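Long-range contacts in endoglucanase A (Clostridium cellulolyticum, PDB 1EDG), which probably hydrolyses internal beta-1,4-glucosidic bonds of cellulose, as a family 5 endoglucanase acting through its TIM-barrel catalytic domain: residues Asp191-Ile196 with Pro222-Ser227; Asp202-Val207 with Arg237-Ile242; Phe288-Tyr293 with Lys331-Leu336. All blocks are in the same frame, centred on the assembly; numbering follows the deposited sequence.

Contact 1: residues Asp191-Ile196 with Pro222-Ser227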
# COMPACT_ATOMS: atom_id res chain seq x y z
N ASP A 191 22.87 7.07 1.00
CA ASP A 191 22.53 8.47 0.79
C ASP A 191 21.01 8.55 0.56
O ASP A 191 20.33 9.41 1.13
CB ASP A 191 23.28 9.01 -0.44
CG ASP A 191 22.80 10.40 -0.85
OD1 ASP A 191 22.94 11.34 -0.05
OD2 ASP A 191 22.29 10.54 -1.98
N SER A 192 20.49 7.64 -0.25
CA SER A 192 19.06 7.58 -0.57
C SER A 192 18.21 7.39 0.70
O SER A 192 17.23 8.10 0.92
CB SER A 192 18.80 6.46 -1.58
OG SER A 192 17.51 6.58 -2.17
N ILE A 193 18.63 6.45 1.56
CA ILE A 193 17.93 6.17 2.81
C ILE A 193 17.84 7.42 3.68
O ILE A 193 16.80 7.72 4.27
CB ILE A 193 18.64 5.03 3.58
CG1 ILE A 193 18.42 3.70 2.85
CG2 ILE A 193 18.16 4.96 5.03
CD1 ILE A 193 19.20 2.53 3.43
N ASN A 194 18.94 8.17 3.74
CA ASN A 194 18.97 9.40 4.53
C ASN A 194 18.02 10.43 3.91
O ASN A 194 17.28 11.11 4.62
CB ASN A 194 20.40 9.95 4.62
CG ASN A 194 21.34 9.01 5.35
OD1 ASN A 194 20.92 8.24 6.24
ND2 ASN A 194 22.62 9.05 4.99
N CYS A 195 18.03 10.51 2.58
CA CYS A 195 17.15 11.44 1.87
C CYS A 195 15.68 11.07 2.12
O CYS A 195 14.83 11.95 2.27
CB CYS A 195 17.44 11.42 0.37
SG CYS A 195 18.96 12.28 -0.12
N ILE A 196 15.39 9.77 2.17
CA ILE A 196 14.03 9.30 2.41
C ILE A 196 13.61 9.68 3.84
O ILE A 196 12.47 10.10 4.06
CB ILE A 196 13.92 7.77 2.16
CG1 ILE A 196 14.08 7.49 0.65
CG2 ILE A 196 12.59 7.22 2.70
CD1 ILE A 196 14.20 6.03 0.29
N PRO A 222 7.16 4.84 4.51
CA PRO A 222 7.91 3.67 4.07
C PRO A 222 9.42 3.93 4.17
O PRO A 222 9.85 5.08 4.36
CB PRO A 222 7.51 3.55 2.60
CG PRO A 222 7.43 4.98 2.18
CD PRO A 222 6.73 5.65 3.35
N GLY A 223 10.19 2.86 4.09
CA GLY A 223 11.64 2.95 4.08
C GLY A 223 12.01 2.76 2.62
O GLY A 223 11.13 2.81 1.76
N TYR A 224 13.27 2.49 2.32
CA TYR A 224 13.72 2.29 0.94
C TYR A 224 12.88 1.24 0.20
O TYR A 224 12.78 0.09 0.64
CB TYR A 224 15.21 1.91 0.91
CG TYR A 224 15.84 1.97 -0.46
CD1 TYR A 224 16.30 3.18 -0.99
CD2 TYR A 224 15.96 0.83 -1.25
CE1 TYR A 224 16.84 3.25 -2.27
CE2 TYR A 224 16.50 0.89 -2.53
CZ TYR A 224 16.94 2.10 -3.03
OH TYR A 224 17.43 2.15 -4.32
N VAL A 225 12.29 1.65 -0.93
CA VAL A 225 11.42 0.83 -1.80
C VAL A 225 10.30 0.14 -1.02
O VAL A 225 9.73 -0.85 -1.50
CB VAL A 225 12.19 -0.24 -2.63
CG1 VAL A 225 11.39 -0.65 -3.86
CG2 VAL A 225 13.49 0.30 -3.09
N ALA A 226 9.96 0.68 0.14
CA ALA A 226 8.93 0.12 1.02
C ALA A 226 9.20 -1.35 1.36
O ALA A 226 8.28 -2.11 1.64
CB ALA A 226 7.53 0.27 0.40
N SER A 227 10.47 -1.76 1.33
CA SER A 227 10.80 -3.14 1.66
C SER A 227 10.86 -3.35 3.18
O SER A 227 11.00 -2.39 3.94
CB SER A 227 12.13 -3.56 1.02
OG SER A 227 13.21 -2.85 1.57

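Contact 2: residues Asp202-Val207 with Arg237-Ile242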
# COMPACT_ATOMS: atom_id res chain seq x y z
N ASP A 202 9.65 15.91 6.12
CA ASP A 202 9.02 17.07 5.47
C ASP A 202 7.52 16.84 5.27
O ASP A 202 6.71 17.74 5.47
CB ASP A 202 9.69 17.38 4.12
CG ASP A 202 11.12 17.89 4.28
OD1 ASP A 202 11.40 18.61 5.26
OD2 ASP A 202 11.97 17.55 3.42
N PHE A 203 7.17 15.62 4.85
CA PHE A 203 5.78 15.21 4.64
C PHE A 203 4.98 15.40 5.93
O PHE A 203 3.92 16.04 5.93
CB PHE A 203 5.75 13.74 4.16
CG PHE A 203 4.47 13.01 4.46
CD1 PHE A 203 3.25 13.46 3.95
CD2 PHE A 203 4.49 11.85 5.23
CE1 PHE A 203 2.07 12.76 4.21
CE2 PHE A 203 3.32 11.15 5.49
CZ PHE A 203 2.10 11.60 4.99
N VAL A 204 5.50 14.86 7.03
CA VAL A 204 4.84 14.97 8.33
C VAL A 204 4.70 16.44 8.76
O VAL A 204 3.61 16.88 9.13
CB VAL A 204 5.61 14.17 9.42
CG1 VAL A 204 4.99 14.39 10.79
CG2 VAL A 204 5.62 12.69 9.06
N ASN A 205 5.79 17.20 8.70
CA ASN A 205 5.77 18.61 9.09
C ASN A 205 4.74 19.42 8.32
O ASN A 205 4.00 20.21 8.91
CB ASN A 205 7.15 19.24 8.93
CG ASN A 205 8.14 18.74 9.98
OD1 ASN A 205 7.74 18.14 10.97
ND2 ASN A 205 9.42 18.97 9.75
N THR A 206 4.69 19.21 7.01
CA THR A 206 3.75 19.93 6.15
C THR A 206 2.29 19.64 6.51
O THR A 206 1.48 20.56 6.65
CB THR A 206 4.00 19.59 4.66
OG1 THR A 206 5.33 19.97 4.31
CG2 THR A 206 3.01 20.31 3.75
N VAL A 207 1.96 18.36 6.66
CA VAL A 207 0.59 17.98 7.01
C VAL A 207 0.18 18.52 8.39
O VAL A 207 -0.88 19.12 8.54
CB VAL A 207 0.42 16.44 6.95
CG1 VAL A 207 -0.97 16.03 7.44
CG2 VAL A 207 0.64 15.94 5.52
N ARG A 237 14.87 6.07 10.15
CA ARG A 237 14.51 6.93 11.26
C ARG A 237 13.05 7.37 11.19
O ARG A 237 12.62 7.99 10.22
CB ARG A 237 15.42 8.16 11.29
CG ARG A 237 16.85 7.86 11.72
CD ARG A 237 17.68 9.13 11.67
NE ARG A 237 17.04 10.24 12.39
CZ ARG A 237 17.54 11.46 12.48
NH1 ARG A 237 18.71 11.76 11.90
NH2 ARG A 237 16.87 12.41 13.14
N MET A 238 12.29 7.04 12.23
CA MET A 238 10.89 7.41 12.30
C MET A 238 10.83 8.93 12.43
O MET A 238 11.58 9.52 13.20
CB MET A 238 10.25 6.79 13.53
CG MET A 238 8.77 6.51 13.39
SD MET A 238 8.53 4.92 12.60
CE MET A 238 8.90 3.88 13.98
N PRO A 239 9.91 9.59 11.70
CA PRO A 239 9.79 11.05 11.77
C PRO A 239 9.37 11.58 13.14
O PRO A 239 8.62 10.93 13.87
CB PRO A 239 8.69 11.35 10.74
CG PRO A 239 8.72 10.18 9.82
CD PRO A 239 8.94 9.03 10.74
N ASN A 240 9.84 12.78 13.47
CA ASN A 240 9.49 13.45 14.72
C ASN A 240 8.11 14.06 14.48
O ASN A 240 7.90 14.78 13.51
CB ASN A 240 10.50 14.56 15.02
CG ASN A 240 10.18 15.32 16.30
OD1 ASN A 240 9.67 16.44 16.27
ND2 ASN A 240 10.49 14.70 17.43
N ASP A 241 7.16 13.76 15.36
CA ASP A 241 5.80 14.28 15.23
C ASP A 241 5.61 15.44 16.21
O ASP A 241 6.42 15.63 17.13
CB ASP A 241 4.79 13.16 15.52
CG ASP A 241 3.42 13.40 14.88
OD1 ASP A 241 3.19 14.47 14.29
OD2 ASP A 241 2.56 12.50 14.97
N ILE A 242 4.57 16.25 16.01
CA ILE A 242 4.30 17.37 16.90
C ILE A 242 4.03 16.89 18.32
O ILE A 242 3.50 15.80 18.54
CB ILE A 242 3.09 18.22 16.47
CG1 ILE A 242 1.85 17.34 16.31
CG2 ILE A 242 3.42 19.00 15.21
CD1 ILE A 242 0.59 18.11 16.01
O HOH W 1 6.18 17.31 13.11

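Contact 3: residues Phe288-Tyr293 with Lys331-Leu336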
# COMPACT_ATOMS: atom_id res chain seq x y z
N PHE A 288 10.23 -12.10 7.23
CA PHE A 288 10.10 -10.65 7.33
C PHE A 288 9.05 -10.24 8.35
O PHE A 288 9.17 -9.17 8.97
CB PHE A 288 9.84 -10.01 5.95
CG PHE A 288 8.44 -10.18 5.43
CD1 PHE A 288 8.09 -11.31 4.70
CD2 PHE A 288 7.47 -9.21 5.68
CE1 PHE A 288 6.79 -11.46 4.22
CE2 PHE A 288 6.18 -9.36 5.22
CZ PHE A 288 5.83 -10.49 4.48
N MET A 289 8.04 -11.08 8.56
CA MET A 289 7.00 -10.78 9.53
C MET A 289 7.57 -10.82 10.94
O MET A 289 7.19 -10.02 11.79
CB MET A 289 5.83 -11.76 9.40
CG MET A 289 5.12 -11.63 8.08
SD MET A 289 3.56 -12.50 8.06
CE MET A 289 3.02 -12.20 6.32
N ASP A 290 8.50 -11.75 11.19
CA ASP A 290 9.13 -11.85 12.51
C ASP A 290 9.99 -10.61 12.75
O ASP A 290 10.01 -10.07 13.86
CB ASP A 290 9.97 -13.12 12.62
CG ASP A 290 9.11 -14.36 12.86
OD1 ASP A 290 8.01 -14.24 13.42
OD2 ASP A 290 9.56 -15.46 12.48
N ASN A 291 10.68 -10.15 11.71
CA ASN A 291 11.50 -8.94 11.83
C ASN A 291 10.61 -7.76 12.20
O ASN A 291 10.95 -6.97 13.08
CB ASN A 291 12.21 -8.64 10.50
CG ASN A 291 13.34 -9.60 10.21
OD1 ASN A 291 13.72 -10.40 11.07
ND2 ASN A 291 13.88 -9.54 9.00
N ILE A 292 9.47 -7.67 11.53
CA ILE A 292 8.52 -6.59 11.78
C ILE A 292 7.94 -6.68 13.19
O ILE A 292 7.82 -5.66 13.88
CB ILE A 292 7.38 -6.61 10.73
CG1 ILE A 292 7.94 -6.22 9.35
CG2 ILE A 292 6.26 -5.66 11.14
CD1 ILE A 292 6.96 -6.41 8.22
N TYR A 293 7.61 -7.90 13.62
CA TYR A 293 7.06 -8.10 14.96
C TYR A 293 8.06 -7.67 16.04
O TYR A 293 7.72 -6.89 16.93
CB TYR A 293 6.70 -9.57 15.17
CG TYR A 293 6.20 -9.87 16.57
CD1 TYR A 293 4.95 -9.41 16.99
CD2 TYR A 293 6.97 -10.60 17.48
CE1 TYR A 293 4.48 -9.66 18.27
CE2 TYR A 293 6.51 -10.85 18.77
CZ TYR A 293 5.26 -10.38 19.16
OH TYR A 293 4.79 -10.60 20.43
N LYS A 331 -1.83 -11.49 10.90
CA LYS A 331 -2.79 -11.19 11.96
C LYS A 331 -2.24 -11.58 13.34
O LYS A 331 -2.42 -10.84 14.32
CB LYS A 331 -4.12 -11.91 11.67
CG LYS A 331 -5.28 -11.57 12.61
CD LYS A 331 -5.32 -12.54 13.77
CE LYS A 331 -6.50 -12.29 14.68
NZ LYS A 331 -6.38 -13.17 15.89
N ALA A 332 -1.56 -12.72 13.41
CA ALA A 332 -0.98 -13.20 14.66
C ALA A 332 0.06 -12.22 15.21
O ALA A 332 0.36 -12.24 16.40
CB ALA A 332 -0.34 -14.58 14.45
N ARG A 333 0.61 -11.38 14.34
CA ARG A 333 1.61 -10.39 14.75
C ARG A 333 1.06 -8.96 14.73
O ARG A 333 1.83 -7.99 14.76
CB ARG A 333 2.85 -10.52 13.86
CG ARG A 333 3.57 -11.86 13.98
CD ARG A 333 4.45 -12.10 12.77
NE ARG A 333 5.22 -13.35 12.83
CZ ARG A 333 4.73 -14.56 12.58
NH1 ARG A 333 3.45 -14.71 12.25
NH2 ARG A 333 5.53 -15.62 12.65
N GLY A 334 -0.26 -8.84 14.68
CA GLY A 334 -0.93 -7.55 14.68
C GLY A 334 -0.77 -6.69 13.44
O GLY A 334 -1.04 -5.49 13.48
N ILE A 335 -0.41 -7.32 12.32
CA ILE A 335 -0.18 -6.60 11.06
C ILE A 335 -1.36 -6.68 10.08
O ILE A 335 -1.89 -7.76 9.82
CB ILE A 335 1.07 -7.17 10.35
CG1 ILE A 335 2.28 -7.18 11.29
CG2 ILE A 335 1.37 -6.38 9.08
CD1 ILE A 335 3.43 -8.06 10.80
N LEU A 336 -1.72 -5.53 9.50
CA LEU A 336 -2.80 -5.46 8.51
C LEU A 336 -2.25 -5.80 7.13
O LEU A 336 -1.10 -5.49 6.83
CB LEU A 336 -3.39 -4.04 8.45
CG LEU A 336 -4.49 -3.84 7.39
CD1 LEU A 336 -5.76 -4.48 7.90
CD2 LEU A 336 -4.72 -2.37 7.11

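Contact 1: residues Asp191-Ile196 with Pro222-Ser227
Tyr224 projects from the 222-227 loop so that its ring packs against helix segment 191-196, with one edge meeting Ser192, and the tightest packing is there. CG stands anti to the backbone N (chi1 -168°), which carries the ring to Ser192; the OG of Ser192 lies in the ring plane, 3.4 Å from Tyr224 CE1, in van der Waals contact. The hydrogen bond of Ser192 OG goes to Pro133 O, while Tyr224 OH is held by Asn178 O and Leu173 N. One turn along, Ile196 CD1 comes obliquely to the same ring, 3.8 Å from Tyr224 CD1, and its CG2 reaches 3.9 Å from Pro222 O. Within the TIM barrel the pairing joins helix 187-209 to the loop that follows the fifth strand, 219-222, of the parallel sheet. That loop is folded on itself: Tyr224 O accepts from both Ser227 N and Ser227 OG, the latter at 3.1 Å and nearly along the C=O axis (167°), and the same hydroxyl caps Gly230 N of the next helix. Packing is looser at Ile193, itself buried, whose CG1 comes no closer than 4.2 Å to Tyr224 CB.

Contact 2: residues Asp202-Val207 with Arg237-Ile242
Val204 does most of the touching between helix segment 202-207 and the extended loop 237-242. Its CB points toward the loop but stays 4.4 Å from Pro239 CB, so the contact is left to the two methyls. CG1, anti to the backbone N (chi1 175°), reaches along the loop and sits 3.9 Å from Asp241 OD1 and 4.0 Å from Asn240 O, a van der Waals approach to two oxygens. CG2, anti to the carbonyl carbon, meets the proline ring, 3.7 Å from Pro239 CB, the two side chains crossing at about a right angle. Beside this apolar spot a water donates to Asn205 OD1 at 2.8 Å and to Asn240 O at 3.1 Å. Asp241 OD1 takes the Ile242 N-H at 2.8 Å in a bent bond (137°), from above the carboxylate plane, while OD2 forms a salt bridge with Arg208 farther along helix 187-209. In the barrel, this loop leads from helix 228-232 to the sixth strand, 249-254, and Pro239 also touches Cys221 of the fifth strand. Direct contact between the two segments is thus one small apolar patch, though the Arg208 salt bridge and a bond from Asn240 N to Gln201 OE1 also hold loop to helix; one water supplies the donors that two facing acceptors lack, at the solvent-side rim of a buried valine.

Contact 3: residues Phe288-Tyr293 with Lys331-Leu336
The charged interaction is a side-on grip of Arg333 on one carboxylate oxygen. Both NE and NH2 of Arg333 donate to Asp290 OD1: NH2 at 2.9 Å, and NE at 3.0 Å with an N-H...O angle of 148°. The acceptor lies in the guanidinium plane, yet it is met from above the carboxylate plane, the two flat groups being turned 39° apart. With two donors on OD1 and NH1 bonded to Gln329 O, the guanidinium is fixed in rotation, and the nearby positive charge would be expected to keep Asp290 ionised. Arg333 gets there by a chain extended from CG to NE, which crosses the helix obliquely; its CD passes 3.6 Å from Met289 O and 3.7 Å from Met289 CB. Arg333 sits just before Gly334, which has positive phi and is the C-prime residue of a Schellman motif that ends helix 316-332, with Gly334 N bonded to Lys331 O and Ile335 N to Ala330 O. The turn then leads into the eighth barrel strand, 336-339. Among the apolar contacts, Ile335 CD1 reaches Ile292 CG2 at 3.7 Å on the side facing strand 303-308, where Ile292 touches Val303 and Ile335 touches Ile305. The Tyr293 ring packs on the aliphatic part of Arg333, its CD1 lying 3.9 Å from Arg333 CB, and its OH is bonded to Asn16 O.

Contacts 1 and 2 share helix 187-209, which meets the loop after the fifth strand in one and the loop before the sixth in the other; their centres lie about 15 Å apart, and their segments interleave along the chain. Contact 3 follows later in sequence and joins helix 279-297 to the turn between helix 316-332 and the eighth strand, its centre about 20 Å from that of contact 1. Chemistry follows position. Contact 1 is buried, and the side-chain hydroxyls of Ser192 and Tyr224 bond elsewhere in the fold; contact 3, also buried, adds a direct salt bridge to its apolar contacts; contact 2, at the surface, combines a small apolar contact with a water bridge at its rim.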